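Local coordinates for protein 2-c-methyl-d-erythritol 4-phosphate cytidylyltransferase (Streptococcus pneumoniae, PDB 2VSH) that transfers the cytidylyl group of CTP to D-ribitol 5-phosphate, making the CDP-activated ribitol used for teichoic acid precursors, at residues T120-I124 with K212-N217. Residues are numbered along the deposited sequence; the frame is centred on the assembly and turned at random.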
ATOM      1  N   THR A 120       5.194  16.418  -9.860  1.00 19.35           N
ATOM      2  CA  THR A 120       5.699  17.013 -11.083  1.00 19.43           C
ATOM      3  C   THR A 120       4.755  18.138 -11.521  1.00 19.41           C
ATOM      4  O   THR A 120       3.603  18.203 -11.082  1.00 17.61           O
ATOM      5  CB  THR A 120       5.775  15.957 -12.210  1.00 20.96           C
ATOM      6  OG1 THR A 120       4.452  15.484 -12.503  1.00 20.35           O
ATOM      7  CG2 THR A 120       6.692  14.762 -11.827  1.00 20.49           C
ATOM      8  N   LEU A 121       5.243  19.024 -12.389  1.00 20.24           N
ATOM      9  CA  LEU A 121       4.407  20.085 -12.957  1.00 20.74           C
ATOM     10  C   LEU A 121       3.240  19.481 -13.734  1.00 21.04           C
ATOM     11  O   LEU A 121       2.153  20.040 -13.776  1.00 20.41           O
ATOM     12  CB  LEU A 121       5.243  20.992 -13.882  1.00 21.61           C
ATOM     13  CG  LEU A 121       6.178  21.969 -13.150  1.00 22.00           C
ATOM     14  CD1 LEU A 121       7.135  22.647 -14.137  1.00 22.78           C
ATOM     15  CD2 LEU A 121       5.378  23.001 -12.372  1.00 22.26           C
ATOM     16  N   ARG A 122       3.472  18.334 -14.358  1.00 21.52           N
ATOM     17  CA  ARG A 122       2.410  17.692 -15.129  1.00 22.73           C
ATOM     18  C   ARG A 122       1.221  17.378 -14.209  1.00 21.32           C
ATOM     19  O   ARG A 122       0.076  17.624 -14.565  1.00 20.15           O
ATOM     20  CB  ARG A 122       2.940  16.432 -15.803  1.00 23.28           C
ATOM     21  CG  ARG A 122       2.065  15.872 -16.942  1.00 26.61           C
ATOM     22  CD  ARG A 122       0.922  15.012 -16.411  1.00 29.21           C
ATOM     23  NE  ARG A 122       1.386  13.856 -15.635  1.00 30.26           N
ATOM     24  CZ  ARG A 122       0.666  13.243 -14.695  1.00 30.84           C
ATOM     25  NH1 ARG A 122      -0.559  13.674 -14.392  1.00 29.93           N
ATOM     26  NH2 ARG A 122       1.182  12.211 -14.039  1.00 30.52           N
ATOM     27  N   MET A 123       1.512  16.842 -13.021  1.00 21.00           N
ATOM     28  CA  MET A 123       0.490  16.516 -12.022  1.00 21.47           C
ATOM     29  C   MET A 123      -0.238  17.763 -11.526  1.00 21.18           C
ATOM     30  O   MET A 123      -1.471  17.783 -11.490  1.00 22.75           O
ATOM     31  CB  MET A 123       1.129  15.797 -10.829  1.00 20.78           C
ATOM     32  CG  MET A 123       1.558  14.365 -11.143  1.00 21.57           C
ATOM     33  SD  MET A 123       2.563  13.690  -9.809  1.00 24.93           S
ATOM     34  CE  MET A 123       3.286  12.374 -10.692  1.00 25.09           C
ATOM     35  N   ILE A 124       0.530  18.795 -11.164  1.00 20.20           N
ATOM     36  CA  ILE A 124      -0.012  20.098 -10.750  1.00 19.21           C
ATOM     37  C   ILE A 124      -0.910  20.672 -11.837  1.00 19.74           C
ATOM     38  O   ILE A 124      -2.009  21.119 -11.559  1.00 19.31           O
ATOM     39  CB  ILE A 124       1.113  21.102 -10.463  1.00 19.01           C
ATOM     40  CG1 ILE A 124       1.913  20.648  -9.245  1.00 18.70           C
ATOM     41  CG2 ILE A 124       0.553  22.541 -10.281  1.00 17.54           C
ATOM     42  CD1 ILE A 124       3.328  21.189  -9.198  1.00 21.83           C
ATOM     43  N   LYS A 212      -4.153  11.612 -12.776  1.00 26.14           N
ATOM     44  CA  LYS A 212      -3.152  10.564 -12.856  1.00 27.56           C
ATOM     45  C   LYS A 212      -1.981  10.947 -11.972  1.00 26.72           C
ATOM     46  O   LYS A 212      -1.334  11.974 -12.184  1.00 26.82           O
ATOM     47  CB  LYS A 212      -2.736  10.360 -14.329  1.00 28.57           C
ATOM     48  CG  LYS A 212      -1.543   9.439 -14.581  1.00 31.81           C
ATOM     49  CD  LYS A 212      -1.263   9.316 -16.095  1.00 33.54           C
ATOM     50  CE  LYS A 212       0.240   9.216 -16.428  1.00 39.13           C
ATOM     51  NZ  LYS A 212       0.915   8.078 -15.742  1.00 39.21           N
ATOM     52  N   GLY A 213      -1.747  10.129 -10.952  1.00 26.40           N
ATOM     53  CA  GLY A 213      -0.580  10.260 -10.095  1.00 26.22           C
ATOM     54  C   GLY A 213       0.612   9.589 -10.736  1.00 27.49           C
ATOM     55  O   GLY A 213       0.665   9.442 -11.955  1.00 28.54           O
ATOM     56  N   GLU A 214       1.580   9.197  -9.915  1.00 27.87           N
ATOM     57  CA  GLU A 214       2.748   8.467 -10.387  1.00 29.34           C
ATOM     58  C   GLU A 214       3.191   7.543  -9.271  1.00 28.60           C
ATOM     59  O   GLU A 214       3.079   7.894  -8.092  1.00 26.91           O
ATOM     60  CB  GLU A 214       3.872   9.450 -10.722  1.00 29.92           C
ATOM     61  CG  GLU A 214       4.700   9.084 -11.919  1.00 35.87           C
ATOM     62  CD  GLU A 214       3.963   9.272 -13.226  1.00 39.35           C
ATOM     63  OE1 GLU A 214       3.671   8.252 -13.874  1.00 42.16           O
ATOM     64  OE2 GLU A 214       3.673  10.427 -13.607  1.00 41.87           O
ATOM     65  N   TYR A 215       3.691   6.361  -9.625  1.00 29.14           N
ATOM     66  CA  TYR A 215       4.186   5.443  -8.604  1.00 29.51           C
ATOM     67  C   TYR A 215       5.367   6.041  -7.840  1.00 28.49           C
ATOM     68  O   TYR A 215       5.557   5.771  -6.654  1.00 28.56           O
ATOM     69  CB  TYR A 215       4.482   4.060  -9.206  1.00 31.57           C
ATOM     70  CG  TYR A 215       3.184   3.373  -9.547  1.00 33.09           C
ATOM     71  CD1 TYR A 215       2.793   3.177 -10.868  1.00 34.67           C
ATOM     72  CD2 TYR A 215       2.303   2.993  -8.535  1.00 33.65           C
ATOM     73  CE1 TYR A 215       1.563   2.572 -11.173  1.00 35.38           C
ATOM     74  CE2 TYR A 215       1.080   2.395  -8.828  1.00 35.04           C
ATOM     75  CZ  TYR A 215       0.717   2.188 -10.136  1.00 34.89           C
ATOM     76  OH  TYR A 215      -0.504   1.598 -10.396  1.00 35.92           O
ATOM     77  N   SER A 216       6.114   6.899  -8.524  1.00 28.07           N
ATOM     78  CA  SER A 216       7.232   7.640  -7.944  1.00 28.47           C
ATOM     79  C   SER A 216       6.772   8.790  -7.025  1.00 26.88           C
ATOM     80  O   SER A 216       7.580   9.321  -6.277  1.00 26.64           O
ATOM     81  CB  SER A 216       8.115   8.205  -9.067  1.00 29.06           C
ATOM     82  OG  SER A 216       7.363   9.150  -9.822  1.00 29.35           O
ATOM     83  N   ASN A 217       5.492   9.170  -7.077  1.00 25.53           N
ATOM     84  CA  ASN A 217       4.950  10.202  -6.152  1.00 24.85           C
ATOM     85  C   ASN A 217       4.878   9.672  -4.698  1.00 24.86           C
ATOM     86  O   ASN A 217       3.842   9.759  -4.025  1.00 24.22           O
ATOM     87  CB  ASN A 217       3.602  10.726  -6.660  1.00 23.41           C
ATOM     88  CG  ASN A 217       3.067  11.937  -5.873  1.00 23.81           C
ATOM     89  OD1 ASN A 217       3.808  12.690  -5.243  1.00 20.93           O
ATOM     90  ND2 ASN A 217       1.758  12.141  -5.962  1.00 24.02           N
TER
HETATM   91  O   HOH W   1       4.397  13.386 -14.084  1.00 14.11           O
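Arg122, in the first turn of helix 121-133, reaches end-on to the end of strand 208-212, outermost in the mixed sheet of this chain, and grips the carbonyl oxygen of Lys212 with both terminal nitrogens. Arg122 NH1 lies 2.9 Å from Lys212 O, tilted from the carbonyl plane. Arg122 NH2 comes from well above that plane, 3.1 Å from Lys212 O. The Arg122 chain leaves with CG anti to the backbone N (chi1 -164°) and bends twice further on, which turns the guanidinium edge toward the loop. From this edge Arg122 NH2 makes a salt bridge to Glu214 OE2 (3.1 Å), which lies in the guanidinium plane but is met from above the nearly perpendicular carboxylate. Asp126, one helical turn on, binds Arg122 NH1 by another salt bridge. The tight, buried part lies beneath: Met123 CG lies toward the rim of one guanidinium face and Met123 CE against Gly213 C (3.9 Å), with Asn217 nearby, whose ND2 is bonded to Thr170 O. The outer side is looser and polar. There Lys212 CE lies over the opposite face, Lys212 NZ makes a salt bridge to Glu214 OE1 (3.3 Å), weak as a hydrogen bond, and a water joins Glu214 OE2 to Thr120 OG1, the N-cap that accepts from Met123 N. This Arg122-Lys212-Glu214 salt-bridge network ties helix start to loop; with Asp126 it fixes the guanidinium's rotation, and Glu214, one cation on each oxygen, probably stays ionised.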